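Local structure of TarM (Staphylococcus aureus subsp. aureus 21178, 4X7R) at residues L11-G16 with D48-A53; T40-G45 with M66-E71; L282-R287 with I299-N304. The protein is a glycosyltransferase of the GT-B structural class, with two Rossmann-like domains facing each other across a ligand-binding cleft. The protein carries 1 engineered substitution. One frame throughout, in Å; residues are numbered along the deposited sequence.

Contact 1 of 3, residues L11-G16 with D48-A53; sequences LDVNKG and DEIIKA. With SGN (2-deoxy-6-O-sulfo-2-(sulfoamino)-alpha-D-glucopyranose), chain C; UDP (uridine-5'-diphosphate), chain E.
Ile-50 overlaps the chain of Leu-11 and Asp-12 and gives the helix 47-56 its largest share of the contact. Its two ends do different work. CG2 lies 3.7 Å from the carbonyl O of Leu-11, against the backbone. CD1 comes 3.4 Å from OD1 of Asp-12, so a methyl group meets one oxygen of the carboxylate. The Asp-12 side chain leaves its backbone away from the helix, but its end turns back. The two side chains cross obliquely. The same OD1 accepts the backbone N-H of Val-13 at 2.9 Å. That bond reaches the oxygen on its anti side, 31° out of the carboxylate plane, and ties the Asp-12 carboxylate to its own loop.

Val-13 and Leu-11 also reach residues beyond Ile-50. In Val-13, CG1 is anti to the carbonyl carbon (chi1 -62°) and rests 3.8 Å from CB of Ala-53. CD1 of Leu-11 meets CD1 of Ile-51 at 3.9 Å, methyl to methyl. No hydrogen bond joins the two segments; they meet by van der Waals contact, partly methyl on methyl and partly methyl on oxygen. Elsewhere, Leu-11 O accepts from Lys-44 NZ and Leu-11 N pairs with Tyr-47 OH.

The far end of the loop faces the ligands. Gly-16 N donates to the sulfate oxygen O5S of SGN at 2.6 Å, with a nearly straight N-H...O angle of 166°. Gly-16 CA lies 3.4 Å from O2B of UDP. Lys-15 passes its CD by O4 of SGN. Gly-16 is the N-cap of helix 17-31, where the helix dipole would favour anionic groups. This is the glycine-bearing loop after the first strand of a Rossmann-like GT-B domain, lining the ligand cleft.

Contact 2 of 3, residues T40-G45 with M66-E71; sequences TFDYKG and MYNVFE
Asn-68 crosses both Thr-40 and Asp-42 at about a right angle, with its CG anti to the backbone N (chi1 175°). Its ND2 donates twice, to Thr-40 OG1 at 2.9 Å and to Asp-42 O at 2.8 Å. Both acceptors lie close to the amide plane, which fixes the rotation of the group. OD1 turns to the helix start and accepts from Glu-71 N on a lone pair, and weakly from Phe-70 N. One amide thus caps helix 69-78 and grips the loop.

Met-66 also crosses Thr-40 at about a right angle, placing SD 3.1 Å from Thr-40 OG1. The Tyr-43 ring points its edge at the face of Phe-70 in a T-shaped pair, centroids 5.7 Å apart and planes at 82°. Asp-42 O lies at the edge of the Phe-70 ring, 3.4 Å from CD2.

Phe-41 belongs to the glycan pocket and touches SUS. Thr-40 N donates to Tyr-67 O, pairing strand 36-40 in parallel with the outermost strand 66-68. Tyr-47 of helix 47-56 covers Thr-40, Met-66 and Asn-68. Helix 203-214 touches Phe-41 and Val-69, while strand 175-182 of the antiparallel sheet flanks Tyr-43 and Phe-70.

Contact 3 of 3, residues L282-R287 with I299-N304; sequences LTEAQR and IFTISN. With 3YW ((2S)-2,3-dihydroxypropyl 2-acetamido-2-deoxy-alpha-D-glucopyranoside), chain F.
Thr-301 sends its hydroxyl to the carbonyl of Thr-283 from well above the carbonyl plane. OG1 donates to Thr-283 O at 3.1 Å, 58° out of that plane and at a C=O...O angle of only 103°. The same carbonyl takes a weak bond from Arg-287 N in the first turn of helix 284-293. Thr-301 CG2 packs against the backbone C of Thr-283. The Glu-284 chain bends at chi2, and its carboxylate lies beside CB and CG2 of Thr-301. A water donates to both Glu-284 OE2 and Thr-301 O.

Arg-287 crosses Thr-301 at about a right angle. It is extended from CG to NE, with CG anti to the backbone N (chi1 173°). Its CD passes 3.4 Å from Thr-301 OG1, and NE donates to Ile-299 O at 2.9 Å. That oxygen lies near the guanidinium plane, at its edge. A second water accepts from Arg-287 NH2 and donates to Ile-299 O, so this carbonyl is held twice. CG of Arg-287 touches CG2 of Ile-299 at 3.7 Å.

Leu-282 packs toward the ligand side. Its CD2 meets Asn-304 OD1 at 3.5 Å, and its CD1 lies 3.4 Å from O6 of 3YW. The Asn-304 amide and O6 of 3YW form two weak bonds, with ND2 donating and OD1 accepting. The chemistry thus divides along this beta-alpha-beta unit. Side-chain donors and waters bind backbone carbonyls at the helix start (Thr-283) and on the strand (Ile-299, Thr-301), while a leucine methyl and an amide meet one hydroxyl in the 3YW pocket.

In the fold
Contacts 1 and 2 are neighbours, with centres 12 Å apart, and their segments alternate along the chain. Lys-44 of contact 2 reaches Leu-11 and Asp-12 of contact 1, and Met-66 packs on Leu-11. Contact 3 comes later in the chain. Its centre lies about 28 Å from that of contact 1 and 30 Å from that of contact 2. Contacts 2 and 3 involve strands 66-68 and 299-301, the two outermost strands of one seven-stranded parallel sheet. Contact 1 includes the loop that follows strand 3-7 of this sheet. The domain built on this sheet thus supplies pocket residues for the glycan (contacts 1 and 2), UDP (contact 1) and 3YW (contact 3).

Contact 1 of 3, residues L11-G16 with D48-A53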
loop_
_atom_site.group_PDB
_atom_site.type_symbol
_atom_site.label_atom_id
_atom_site.label_comp_id
_atom_site.label_asym_id
_atom_site.label_seq_id
_atom_site.Cartn_x
_atom_site.Cartn_y
_atom_site.Cartn_z
ATOM N N LEU A 11 -4.661 -3.941 2.737
ATOM C CA LEU A 11 -4.652 -2.718 3.536
ATOM C C LEU A 11 -3.743 -2.994 4.718
ATOM O O LEU A 11 -3.760 -4.091 5.267
ATOM C CB LEU A 11 -6.049 -2.322 4.054
ATOM C CG LEU A 11 -7.069 -1.782 3.045
ATOM C CD1 LEU A 11 -8.345 -1.400 3.753
ATOM C CD2 LEU A 11 -6.510 -0.584 2.240
ATOM N N ASP A 12 -2.928 -2.017 5.079
ATOM C CA ASP A 12 -2.028 -2.073 6.217
ATOM C C ASP A 12 -1.752 -0.669 6.749
ATOM O O ASP A 12 -2.070 0.313 6.072
ATOM C CB ASP A 12 -0.726 -2.857 5.915
ATOM C CG ASP A 12 -0.264 -3.667 7.124
ATOM O OD1 ASP A 12 -0.750 -3.398 8.243
ATOM O OD2 ASP A 12 0.562 -4.579 6.945
ATOM N N VAL A 13 -1.161 -0.582 7.952
ATOM C CA VAL A 13 -0.876 0.658 8.691
ATOM C C VAL A 13 0.312 1.520 8.245
ATOM O O VAL A 13 0.381 2.690 8.650
ATOM C CB VAL A 13 -0.867 0.450 10.227
ATOM C CG1 VAL A 13 -2.229 -0.014 10.725
ATOM C CG2 VAL A 13 0.238 -0.517 10.649
ATOM N N ASN A 14 1.293 0.988 7.531
ATOM C CA ASN A 14 2.366 1.955 7.223
ATOM C C ASN A 14 2.564 2.117 5.716
ATOM O O ASN A 14 3.676 1.973 5.214
ATOM C CB ASN A 14 3.670 1.643 8.012
ATOM C CG ASN A 14 3.747 2.071 9.489
ATOM O OD1 ASN A 14 4.803 1.925 10.126
ATOM N ND2 ASN A 14 2.674 2.609 10.089
ATOM N N LYS A 15 1.457 2.391 4.992
ATOM C CA LYS A 15 1.447 2.491 3.527
ATOM C C LYS A 15 1.570 3.917 2.957
ATOM O O LYS A 15 1.547 4.903 3.696
ATOM C CB LYS A 15 0.228 1.736 2.933
ATOM C CG LYS A 15 0.176 0.234 3.249
ATOM C CD LYS A 15 1.099 -0.578 2.352
ATOM C CE LYS A 15 1.366 -1.968 2.869
ATOM N NZ LYS A 15 2.253 -1.950 4.069
ATOM N N GLY A 16 1.707 3.988 1.633
ATOM C CA GLY A 16 1.870 5.209 0.863
ATOM C C GLY A 16 0.613 5.733 0.200
ATOM O O GLY A 16 -0.505 5.543 0.698
ATOM N N ASP A 48 -8.805 -7.576 11.650
ATOM C CA ASP A 48 -9.657 -6.804 12.557
ATOM C C ASP A 48 -8.832 -5.740 13.297
ATOM O O ASP A 48 -9.259 -4.591 13.377
ATOM C CB ASP A 48 -10.393 -7.776 13.520
ATOM C CG ASP A 48 -11.295 -7.154 14.575
ATOM O OD1 ASP A 48 -11.967 -6.130 14.266
ATOM O OD2 ASP A 48 -11.370 -7.718 15.700
ATOM N N GLU A 49 -7.622 -6.094 13.752
ATOM C CA GLU A 49 -6.717 -5.160 14.436
ATOM C C GLU A 49 -6.126 -4.091 13.505
ATOM O O GLU A 49 -5.850 -2.975 13.968
ATOM C CB GLU A 49 -5.602 -5.905 15.193
ATOM C CG GLU A 49 -6.061 -6.703 16.413
ATOM C CD GLU A 49 -7.206 -6.152 17.256
ATOM O OE1 GLU A 49 -8.333 -6.679 17.118
ATOM O OE2 GLU A 49 -6.980 -5.222 18.067
ATOM N N ILE A 50 -5.896 -4.433 12.211
ATOM C CA ILE A 50 -5.342 -3.497 11.214
ATOM C C ILE A 50 -6.390 -2.397 10.955
ATOM O O ILE A 50 -6.068 -1.207 11.030
ATOM C CB ILE A 50 -4.916 -4.218 9.894
ATOM C CG1 ILE A 50 -3.880 -5.381 10.101
ATOM C CG2 ILE A 50 -4.492 -3.225 8.799
ATOM C CD1 ILE A 50 -2.487 -5.010 10.654
ATOM N N ILE A 51 -7.641 -2.810 10.680
ATOM C CA ILE A 51 -8.760 -1.914 10.413
ATOM C C ILE A 51 -9.016 -0.910 11.560
ATOM O O ILE A 51 -9.059 0.311 11.306
ATOM C CB ILE A 51 -10.019 -2.692 9.940
ATOM C CG1 ILE A 51 -9.745 -3.518 8.639
ATOM C CG2 ILE A 51 -11.235 -1.768 9.781
ATOM C CD1 ILE A 51 -9.007 -2.714 7.417
ATOM N N LYS A 52 -9.100 -1.416 12.819
ATOM C CA LYS A 52 -9.295 -0.597 14.011
ATOM C C LYS A 52 -8.196 0.450 14.117
ATOM O O LYS A 52 -8.505 1.613 14.372
ATOM C CB LYS A 52 -9.300 -1.454 15.298
ATOM C CG LYS A 52 -10.503 -2.361 15.484
ATOM C CD LYS A 52 -10.421 -3.062 16.840
ATOM C CE LYS A 52 -11.281 -4.301 16.955
ATOM N NZ LYS A 52 -12.736 -3.987 16.973
ATOM N N ALA A 53 -6.916 0.048 13.892
ATOM C CA ALA A 53 -5.763 0.949 13.961
ATOM C C ALA A 53 -5.841 2.057 12.902
ATOM O O ALA A 53 -5.626 3.216 13.241
ATOM C CB ALA A 53 -4.471 0.163 13.808
HETATM C C1 SGN C . 3.392 -1.849 -4.218
HETATM C C2 SGN C . 4.719 -1.199 -3.729
HETATM C C3 SGN C . 4.735 -1.004 -2.182
HETATM C C4 SGN C . 3.432 -0.360 -1.664
HETATM C C5 SGN C . 2.182 -1.053 -2.260
HETATM C C6 SGN C . 0.894 -0.368 -1.813
HETATM N N2 SGN C . 5.868 -2.004 -4.172
HETATM O O3 SGN C . 5.840 -0.163 -1.794
HETATM O O4 SGN C . 3.379 -0.415 -0.224
HETATM O O5 SGN C . 2.242 -1.090 -3.731
HETATM O O6 SGN C . 0.948 0.995 -2.228
HETATM S S1 SGN C . 6.686 -1.260 -5.506
HETATM O O1S SGN C . 7.305 0.064 -5.051
HETATM O O2S SGN C . 5.707 -1.000 -6.667
HETATM O O3S SGN C . 7.778 -2.238 -5.963
HETATM S S2 SGN C . 0.837 2.122 -1.210
HETATM O O4S SGN C . 1.192 3.419 -1.954
HETATM O O5S SGN C . 1.782 1.942 -0.026
HETATM O O6S SGN C . -0.612 2.126 -0.727
HETATM N N1 UDP E . 2.872 8.868 4.166
HETATM C C2 UDP E . 2.584 9.001 5.512
HETATM N N3 UDP E . 3.656 8.836 6.357
HETATM C C4 UDP E . 4.954 8.533 6.006
HETATM C C5 UDP E . 5.171 8.358 4.593
HETATM C C6 UDP E . 4.148 8.529 3.734
HETATM O O2 UDP E . 1.463 9.249 5.934
HETATM O O4 UDP E . 5.825 8.458 6.892
HETATM C "C1'" UDP E . 1.790 9.231 3.216
HETATM C "C2'" UDP E . 1.821 10.688 2.764
HETATM O "O2'" UDP E . 1.139 11.522 3.687
HETATM C "C3'" UDP E . 1.086 10.604 1.425
HETATM C "C4'" UDP E . 1.481 9.226 0.902
HETATM O "O4'" UDP E . 1.925 8.456 2.045
HETATM O "O3'" UDP E . -0.329 10.789 1.466
HETATM C "C5'" UDP E . 2.546 9.235 -0.164
HETATM O "O5'" UDP E . 1.912 9.700 -1.376
HETATM P PA UDP E . 2.660 9.995 -2.765
HETATM O O1A UDP E . 1.644 10.139 -3.832
HETATM O O2A UDP E . 3.487 11.282 -2.611
HETATM O O3A UDP E . 3.611 8.794 -3.073
HETATM P PB UDP E . 3.384 7.207 -3.131
HETATM O O1B UDP E . 2.018 6.908 -3.692
HETATM O O2B UDP E . 3.504 6.600 -1.729
HETATM O O3B UDP E . 4.421 6.600 -4.056
#

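Contact 2 of 3, residues T40-G45 with M66-E71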
loop_
_atom_site.group_PDB
_atom_site.type_symbol
_atom_site.label_atom_id
_atom_site.label_comp_id
_atom_site.label_asym_id
_atom_site.label_seq_id
_atom_site.Cartn_x
_atom_site.Cartn_y
_atom_site.Cartn_z
ATOM N N THR A 40 -10.124 -6.328 -0.573
ATOM C CA THR A 40 -8.752 -6.843 -0.511
ATOM C C THR A 40 -8.741 -8.352 -0.771
ATOM O O THR A 40 -9.786 -9.000 -0.668
ATOM C CB THR A 40 -8.032 -6.431 0.770
ATOM O OG1 THR A 40 -8.680 -7.034 1.900
ATOM C CG2 THR A 40 -7.928 -4.915 0.921
ATOM N N PHE A 41 -7.557 -8.906 -1.132
ATOM C CA PHE A 41 -7.418 -10.308 -1.510
ATOM C C PHE A 41 -6.339 -11.061 -0.743
ATOM O O PHE A 41 -6.220 -12.260 -0.914
ATOM C CB PHE A 41 -7.214 -10.428 -3.052
ATOM C CG PHE A 41 -8.294 -9.723 -3.853
ATOM C CD1 PHE A 41 -9.527 -10.329 -4.074
ATOM C CD2 PHE A 41 -8.073 -8.448 -4.383
ATOM C CE1 PHE A 41 -10.537 -9.667 -4.794
ATOM C CE2 PHE A 41 -9.081 -7.785 -5.090
ATOM C CZ PHE A 41 -10.312 -8.394 -5.286
ATOM N N ASP A 42 -5.587 -10.395 0.131
ATOM C CA ASP A 42 -4.549 -11.090 0.878
ATOM C C ASP A 42 -5.126 -11.781 2.121
ATOM O O ASP A 42 -6.259 -11.514 2.550
ATOM C CB ASP A 42 -3.461 -10.085 1.328
ATOM C CG ASP A 42 -3.989 -9.092 2.343
ATOM O OD1 ASP A 42 -5.117 -8.588 2.150
ATOM O OD2 ASP A 42 -3.266 -8.800 3.319
ATOM N N TYR A 43 -4.278 -12.579 2.752
ATOM C CA TYR A 43 -4.590 -13.292 3.961
ATOM C C TYR A 43 -3.814 -12.665 5.107
ATOM O O TYR A 43 -2.590 -12.550 5.048
ATOM C CB TYR A 43 -4.210 -14.798 3.829
ATOM C CG TYR A 43 -4.474 -15.526 5.129
ATOM C CD1 TYR A 43 -5.771 -15.862 5.508
ATOM C CD2 TYR A 43 -3.442 -15.768 6.034
ATOM C CE1 TYR A 43 -6.025 -16.485 6.728
ATOM C CE2 TYR A 43 -3.684 -16.368 7.264
ATOM C CZ TYR A 43 -4.974 -16.739 7.602
ATOM O OH TYR A 43 -5.213 -17.288 8.835
ATOM N N LYS A 44 -4.519 -12.286 6.154
ATOM C CA LYS A 44 -3.913 -11.823 7.405
ATOM C C LYS A 44 -4.673 -12.547 8.507
ATOM O O LYS A 44 -5.882 -12.732 8.386
ATOM C CB LYS A 44 -4.052 -10.299 7.604
ATOM C CG LYS A 44 -3.068 -9.475 6.788
ATOM C CD LYS A 44 -3.047 -8.014 7.270
ATOM C CE LYS A 44 -2.050 -7.181 6.482
ATOM N NZ LYS A 44 -2.570 -6.815 5.138
ATOM N N GLY A 45 -3.952 -12.965 9.538
ATOM C CA GLY A 45 -4.535 -13.596 10.707
ATOM C C GLY A 45 -5.178 -12.566 11.632
ATOM O O GLY A 45 -6.094 -12.910 12.376
ATOM N N MET A 66 -14.003 -2.824 4.762
ATOM C CA MET A 66 -13.081 -3.631 3.994
ATOM C C MET A 66 -13.695 -4.997 3.832
ATOM O O MET A 66 -13.955 -5.687 4.821
ATOM C CB MET A 66 -11.666 -3.716 4.561
ATOM C CG MET A 66 -10.709 -4.415 3.588
ATOM S SD MET A 66 -9.252 -5.207 4.329
ATOM C CE MET A 66 -10.106 -6.417 5.481
ATOM N N TYR A 67 -13.959 -5.383 2.589
ATOM C CA TYR A 67 -14.403 -6.734 2.243
ATOM C C TYR A 67 -13.124 -7.505 1.852
ATOM O O TYR A 67 -12.353 -7.023 1.036
ATOM C CB TYR A 67 -15.353 -6.712 1.052
ATOM C CG TYR A 67 -16.654 -6.019 1.351
ATOM C CD1 TYR A 67 -17.647 -6.649 2.110
ATOM C CD2 TYR A 67 -16.921 -4.744 0.849
ATOM C CE1 TYR A 67 -18.875 -6.021 2.361
ATOM C CE2 TYR A 67 -18.143 -4.112 1.093
ATOM C CZ TYR A 67 -19.108 -4.745 1.863
ATOM O OH TYR A 67 -20.306 -4.133 2.095
ATOM N N ASN A 68 -12.866 -8.651 2.479
ATOM C CA ASN A 68 -11.697 -9.463 2.184
ATOM C C ASN A 68 -12.157 -10.899 1.821
ATOM O O ASN A 68 -13.068 -11.424 2.451
ATOM C CB ASN A 68 -10.710 -9.429 3.350
ATOM C CG ASN A 68 -9.522 -10.346 3.154
ATOM O OD1 ASN A 68 -9.529 -11.530 3.549
ATOM N ND2 ASN A 68 -8.495 -9.835 2.494
ATOM N N VAL A 69 -11.561 -11.493 0.780
ATOM C CA VAL A 69 -11.898 -12.838 0.269
ATOM C C VAL A 69 -11.823 -13.933 1.358
ATOM O O VAL A 69 -12.743 -14.721 1.454
ATOM C CB VAL A 69 -11.100 -13.208 -1.033
ATOM C CG1 VAL A 69 -9.588 -13.230 -0.791
ATOM C CG2 VAL A 69 -11.579 -14.540 -1.622
ATOM N N PHE A 70 -10.727 -13.989 2.151
ATOM C CA PHE A 70 -10.581 -14.985 3.224
ATOM C C PHE A 70 -11.544 -14.713 4.351
ATOM O O PHE A 70 -12.176 -15.653 4.825
ATOM C CB PHE A 70 -9.128 -15.126 3.705
ATOM C CG PHE A 70 -8.244 -15.567 2.565
ATOM C CD1 PHE A 70 -8.375 -16.842 2.013
ATOM C CD2 PHE A 70 -7.385 -14.662 1.942
ATOM C CE1 PHE A 70 -7.618 -17.220 0.898
ATOM C CE2 PHE A 70 -6.612 -15.048 0.840
ATOM C CZ PHE A 70 -6.722 -16.323 0.331
ATOM N N GLU A 71 -11.743 -13.423 4.709
ATOM C CA GLU A 71 -12.686 -13.013 5.770
ATOM C C GLU A 71 -14.119 -13.405 5.461
ATOM O O GLU A 71 -14.833 -13.801 6.365
ATOM C CB GLU A 71 -12.606 -11.494 6.043
ATOM C CG GLU A 71 -11.296 -11.081 6.690
ATOM C CD GLU A 71 -11.073 -11.536 8.121
ATOM O OE1 GLU A 71 -12.052 -11.559 8.902
ATOM O OE2 GLU A 71 -9.911 -11.849 8.466
HETATM O O HOH W 1 -7.432 -12.163 5.451
#

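Contact 3 of 3, residues L282-R287 with I299-N304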
loop_
_atom_site.group_PDB
_atom_site.type_symbol
_atom_site.label_atom_id
_atom_site.label_comp_id
_atom_site.label_asym_id
_atom_site.label_seq_id
_atom_site.Cartn_x
_atom_site.Cartn_y
_atom_site.Cartn_z
ATOM N N LEU A 282 -4.085 10.135 -13.553
ATOM C CA LEU A 282 -4.193 11.276 -12.668
ATOM C C LEU A 282 -3.920 12.633 -13.285
ATOM O O LEU A 282 -4.327 13.642 -12.698
ATOM C CB LEU A 282 -3.349 11.059 -11.405
ATOM C CG LEU A 282 -3.648 9.762 -10.598
ATOM C CD1 LEU A 282 -2.476 9.435 -9.675
ATOM C CD2 LEU A 282 -4.959 9.890 -9.820
ATOM N N THR A 283 -3.188 12.679 -14.419
ATOM C CA THR A 283 -2.859 13.970 -15.052
ATOM C C THR A 283 -3.230 13.944 -16.520
ATOM O O THR A 283 -3.379 12.861 -17.092
ATOM C CB THR A 283 -1.347 14.339 -14.857
ATOM O OG1 THR A 283 -0.566 13.451 -15.609
ATOM C CG2 THR A 283 -0.885 14.296 -13.386
ATOM N N GLU A 284 -3.424 15.138 -17.122
ATOM C CA GLU A 284 -3.743 15.261 -18.555
ATOM C C GLU A 284 -2.576 14.782 -19.410
ATOM O O GLU A 284 -2.797 14.155 -20.451
ATOM C CB GLU A 284 -4.115 16.721 -18.948
ATOM C CG GLU A 284 -5.352 17.274 -18.223
ATOM C CD GLU A 284 -6.703 16.637 -18.523
ATOM O OE1 GLU A 284 -6.801 15.862 -19.505
ATOM O OE2 GLU A 284 -7.662 16.895 -17.755
ATOM N N ALA A 285 -1.340 15.081 -18.991
ATOM C CA ALA A 285 -0.139 14.697 -19.763
ATOM C C ALA A 285 -0.005 13.194 -19.923
ATOM O O ALA A 285 0.263 12.736 -21.027
ATOM C CB ALA A 285 1.123 15.310 -19.146
ATOM N N GLN A 286 -0.291 12.415 -18.868
ATOM C CA GLN A 286 -0.228 10.952 -18.985
ATOM C C GLN A 286 -1.277 10.440 -19.948
ATOM O O GLN A 286 -0.994 9.510 -20.693
ATOM C CB GLN A 286 -0.366 10.256 -17.598
ATOM C CG GLN A 286 -0.090 8.733 -17.659
ATOM C CD GLN A 286 0.066 8.053 -16.313
ATOM O OE1 GLN A 286 -0.353 8.554 -15.284
ATOM N NE2 GLN A 286 0.643 6.862 -16.306
ATOM N N ARG A 287 -2.500 11.011 -19.920
ATOM C CA ARG A 287 -3.595 10.607 -20.816
ATOM C C ARG A 287 -3.197 10.791 -22.281
ATOM O O ARG A 287 -3.385 9.870 -23.087
ATOM C CB ARG A 287 -4.879 11.410 -20.515
ATOM C CG ARG A 287 -5.990 11.145 -21.513
ATOM C CD ARG A 287 -7.269 11.884 -21.149
ATOM N NE ARG A 287 -8.257 11.693 -22.210
ATOM C CZ ARG A 287 -8.343 12.477 -23.278
ATOM N NH1 ARG A 287 -7.523 13.519 -23.416
ATOM N NH2 ARG A 287 -9.248 12.230 -24.215
ATOM N N ILE A 299 -9.549 6.413 -22.012
ATOM C CA ILE A 299 -8.592 6.948 -21.048
ATOM C C ILE A 299 -9.138 8.285 -20.561
ATOM O O ILE A 299 -9.424 9.167 -21.367
ATOM C CB ILE A 299 -7.161 7.091 -21.671
ATOM C CG1 ILE A 299 -6.730 5.830 -22.475
ATOM C CG2 ILE A 299 -6.129 7.507 -20.615
ATOM C CD1 ILE A 299 -6.606 4.413 -21.667
ATOM N N PHE A 300 -9.292 8.427 -19.261
ATOM C CA PHE A 300 -9.861 9.633 -18.689
ATOM C C PHE A 300 -8.951 10.184 -17.622
ATOM O O PHE A 300 -8.329 9.414 -16.900
ATOM C CB PHE A 300 -11.268 9.322 -18.101
ATOM C CG PHE A 300 -12.220 8.707 -19.104
ATOM C CD1 PHE A 300 -12.831 9.491 -20.082
ATOM C CD2 PHE A 300 -12.486 7.337 -19.092
ATOM C CE1 PHE A 300 -13.716 8.921 -21.005
ATOM C CE2 PHE A 300 -13.372 6.768 -20.011
ATOM C CZ PHE A 300 -13.972 7.558 -20.968
ATOM N N THR A 301 -8.810 11.512 -17.567
ATOM C CA THR A 301 -7.998 12.140 -16.545
ATOM C C THR A 301 -8.895 12.510 -15.388
ATOM O O THR A 301 -9.889 13.216 -15.577
ATOM C CB THR A 301 -7.273 13.385 -17.071
ATOM O OG1 THR A 301 -6.308 12.991 -18.045
ATOM C CG2 THR A 301 -6.589 14.178 -15.946
ATOM N N ILE A 302 -8.584 11.996 -14.198
ATOM C CA ILE A 302 -9.290 12.401 -12.983
ATOM C C ILE A 302 -8.217 12.486 -11.905
ATOM O O ILE A 302 -7.647 11.471 -11.556
ATOM C CB ILE A 302 -10.503 11.494 -12.545
ATOM C CG1 ILE A 302 -11.502 11.228 -13.674
ATOM C CG2 ILE A 302 -11.220 12.098 -11.314
ATOM C CD1 ILE A 302 -12.688 10.316 -13.277
ATOM N N SER A 303 -7.949 13.667 -11.383
ATOM C CA SER A 303 -6.992 13.888 -10.289
ATOM C C SER A 303 -7.427 13.114 -9.044
ATOM O O SER A 303 -8.623 12.883 -8.849
ATOM C CB SER A 303 -6.996 15.368 -9.893
ATOM O OG SER A 303 -6.263 15.613 -8.699
ATOM N N ASN A 304 -6.466 12.816 -8.153
ATOM C CA ASN A 304 -6.810 12.276 -6.838
ATOM C C ASN A 304 -7.584 13.384 -6.138
ATOM O O ASN A 304 -7.304 14.578 -6.374
ATOM C CB ASN A 304 -5.555 12.065 -5.987
ATOM C CG ASN A 304 -4.820 10.800 -6.274
ATOM O OD1 ASN A 304 -5.417 9.730 -6.321
ATOM N ND2 ASN A 304 -3.514 10.916 -6.514
HETATM O O3A 3YW F . 2.510 0.990 -7.125
HETATM C C4A 3YW F . 0.980 3.994 -5.490
HETATM C C5A 3YW F . 2.051 3.064 -6.004
HETATM O O5 3YW F . -0.417 6.631 -6.238
HETATM C C6A 3YW F . 1.473 1.878 -6.736
HETATM C C5 3YW F . -0.520 7.934 -5.650
HETATM C C6 3YW F . -1.989 8.173 -5.392
HETATM C C4 3YW F . 0.136 8.945 -6.588
HETATM O O6 3YW F . -2.757 8.101 -6.585
HETATM C C3 3YW F . 1.630 8.644 -6.643
HETATM O O4 3YW F . -0.051 10.267 -6.093
HETATM O O3 3YW F . 2.314 9.534 -7.526
HETATM O O7 3YW F . 3.957 6.657 -8.826
HETATM C C7 3YW F . 4.212 6.647 -7.626
HETATM C C8 3YW F . 5.605 6.437 -7.112
HETATM N N2 3YW F . 3.270 6.830 -6.700
HETATM C C2 3YW F . 1.897 7.186 -7.021
HETATM C C1 3YW F . 0.911 6.157 -6.439
HETATM O O1 3YW F . 1.397 5.358 -5.398
HETATM O O2 3YW F . 2.840 2.615 -4.902
HETATM O O HOH W 2 -9.957 15.779 -16.408
HETATM O O HOH W 3 -11.074 10.139 -23.572
#